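NTD biosynthesis operon protein NtdA (Bacillus subtilis subsp. subtilis, PDB 4K2M) catalyses the reversible pyridoxal phosphate-dependent transfer of an amino group from glutamate to 3-dehydro-glucose 6-phosphate, giving kanosamine 6-phosphate. Local coordinates at the interface of chains A and B. Numbering follows the deposited sequence. Chains: chain A/B, NTD biosynthesis operon protein NtdA.

The interface of chains A and B. Residues chain A 100, 294, 296-298; chain B 246, 255-256.
B:Lys256 reaches from one subunit of the homodimer into a notch formed by the side chains of A:Thr100, A:Asn294 and A:Asp298 and the backbone carbonyl of A:Lys296. Lysine suits it: a long flexible stem packs its methylenes on the way and carries a charged tip to oxygens. At its root, A:Asp298 OD2 accepts the amide N of B:Lys256 at 2.9 Å, on its syn side but tilted from the carboxylate plane. Beyond CB, which lies near this carboxylate, CG has A:Asp298 OD1 and the methyl CG2 of A:Thr100 on the same flank; the small branched threonine gives the stem an apolar neighbour. CD approaches the amide of A:Asn294 obliquely, 3.2 Å from OD1 and not squarely over the face. Bends at chi3 (-82°) and chi4 (-58°) turn CE past A:Lys296 O and fold the tip back towards A:Asp298. B:Lys256 NZ hydrogen-bonds A:Lys296 O at 2.6 Å, from above the carbonyl plane. B:Lys256 NZ also makes a salt bridge to A:Asp298 OD1 at 2.7 Å, from above the carboxylate plane. Aspartate's two oxygens thus grip both ends of the lysine. Water 2 joins OD2 to B:Lys256 O; asparagine's amide, besides bordering CD, reaches B:Asn246 ND2 through water 1. B:Gly255, without a side chain, lets its CA approach the carboxylate. In this aspartate aminotransferase fold the patch borders the active site at the dimer interface, where loops before helices 103-116 and 299-308 of chain A meet the segment before strand 258-262 of chain B.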
ATOM      1  N   THR A 100       7.370  -5.369  -5.854  1.00 15.03           N
ATOM      2  CA  THR A 100       6.436  -5.821  -4.829  1.00 15.89           C
ATOM      3  C   THR A 100       7.142  -6.903  -4.027  1.00 16.69           C
ATOM      4  O   THR A 100       7.732  -6.626  -2.973  1.00 18.00           O
ATOM      5  CB  THR A 100       5.082  -6.261  -5.440  1.00 19.63           C
ATOM      6  OG1 THR A 100       5.311  -7.227  -6.475  1.00 19.92           O
ATOM      7  CG2 THR A 100       4.345  -5.050  -6.029  1.00 13.50           C
ATOM      8  N   ASN A 294      -3.959  -7.829   0.637  1.00 12.19           N
ATOM      9  CA  ASN A 294      -2.764  -7.597  -0.157  1.00 14.05           C
ATOM     10  C   ASN A 294      -1.965  -6.504   0.524  1.00 14.81           C
ATOM     11  O   ASN A 294      -1.956  -5.351   0.069  1.00 16.86           O
ATOM     12  CB  ASN A 294      -3.138  -7.160  -1.574  1.00 13.99           C
ATOM     13  CG  ASN A 294      -1.934  -7.073  -2.498  1.00 15.53           C
ATOM     14  OD1 ASN A 294      -0.830  -7.504  -2.147  1.00 17.02           O
ATOM     15  ND2 ASN A 294      -2.140  -6.508  -3.698  1.00 16.50           N
ATOM     16  N   LYS A 296       1.517  -6.704   2.148  1.00 14.23           N
ATOM     17  CA  LYS A 296       2.953  -6.704   2.410  1.00 12.28           C
ATOM     18  C   LYS A 296       3.565  -5.369   1.995  1.00 15.31           C
ATOM     19  O   LYS A 296       3.050  -4.684   1.113  1.00 15.12           O
ATOM     20  CB  LYS A 296       3.653  -7.832   1.643  1.00 15.28           C
ATOM     21  CG  LYS A 296       3.270  -9.230   2.099  1.00 19.92           C
ATOM     22  CD  LYS A 296       3.785 -10.290   1.126  1.00 27.25           C
ATOM     23  CE  LYS A 296       5.310 -10.303   1.076  1.00 31.36           C
ATOM     24  NZ  LYS A 296       5.894 -10.455   2.446  1.00 40.55           N
ATOM     25  N   MET A 297       4.682  -5.002   2.611  1.00 14.87           N
ATOM     26  CA  MET A 297       5.446  -3.844   2.132  1.00 11.27           C
ATOM     27  C   MET A 297       6.000  -4.155   0.742  1.00 16.10           C
ATOM     28  O   MET A 297       6.260  -5.320   0.425  1.00 16.81           O
ATOM     29  CB  MET A 297       6.598  -3.563   3.103  1.00 13.97           C
ATOM     30  CG  MET A 297       7.483  -2.396   2.726  1.00 12.78           C
ATOM     31  SD  MET A 297       8.640  -2.168   4.097  1.00 15.94           S
ATOM     32  CE  MET A 297       9.390  -0.608   3.666  1.00 14.30           C
ATOM     33  N   ASP A 298       6.160  -3.128  -0.091  1.00 13.53           N
ATOM     34  CA  ASP A 298       6.781  -3.297  -1.399  1.00 13.88           C
ATOM     35  C   ASP A 298       8.301  -3.400  -1.287  1.00 13.91           C
ATOM     36  O   ASP A 298       8.920  -2.684  -0.493  1.00 16.29           O
ATOM     37  CB  ASP A 298       6.443  -2.100  -2.289  1.00 13.18           C
ATOM     38  CG  ASP A 298       5.004  -2.127  -2.776  1.00 17.54           C
ATOM     39  OD1 ASP A 298       4.426  -3.230  -2.805  1.00 25.22           O
ATOM     40  OD2 ASP A 298       4.470  -1.047  -3.110  1.00 30.67           O
TER
ATOM     41  N   ASN B 246      -0.414  -3.302 -10.521  1.00 12.73           N
ATOM     42  CA  ASN B 246       0.667  -4.169 -10.079  1.00 12.25           C
ATOM     43  C   ASN B 246       1.663  -4.283 -11.239  1.00 11.96           C
ATOM     44  O   ASN B 246       1.259  -4.246 -12.404  1.00 15.58           O
ATOM     45  CB  ASN B 246       0.100  -5.543  -9.675  1.00 17.40           C
ATOM     46  CG  ASN B 246       1.138  -6.648  -9.733  0.69 21.43           C
ATOM     47  OD1 ASN B 246       1.384  -7.214 -10.798  0.89 22.20           O
ATOM     48  ND2 ASN B 246       1.744  -6.966  -8.588  0.89 19.06           N
ATOM     49  N   GLY B 255       5.319  -0.808  -7.648  1.00 13.82           N
ATOM     50  CA  GLY B 255       4.873  -1.107  -6.301  1.00 17.02           C
ATOM     51  C   GLY B 255       3.428  -1.504  -6.470  1.00 17.57           C
ATOM     52  O   GLY B 255       2.988  -1.744  -7.594  1.00 16.34           O
ATOM     53  N   LYS B 256       2.685  -1.576  -5.375  1.00 16.42           N
ATOM     54  CA  LYS B 256       1.266  -1.899  -5.470  1.00 12.40           C
ATOM     55  C   LYS B 256       0.465  -0.624  -5.709  1.00 14.32           C
ATOM     56  O   LYS B 256       0.819   0.444  -5.187  1.00 14.45           O
ATOM     57  CB  LYS B 256       0.822  -2.592  -4.182  1.00 11.62           C
ATOM     58  CG  LYS B 256       1.430  -3.974  -4.021  1.00 15.07           C
ATOM     59  CD  LYS B 256       0.692  -4.797  -2.953  1.00 16.88           C
ATOM     60  CE  LYS B 256       1.167  -4.451  -1.560  1.00 21.47           C
ATOM     61  NZ  LYS B 256       2.634  -4.710  -1.492  1.00 30.03           N
TER
HETATM   62  O   HOH W   1      -0.026  -6.409  -6.178  1.00 17.31           O
HETATM   63  O   HOH W   2       2.597   0.640  -3.185  1.00 36.01           O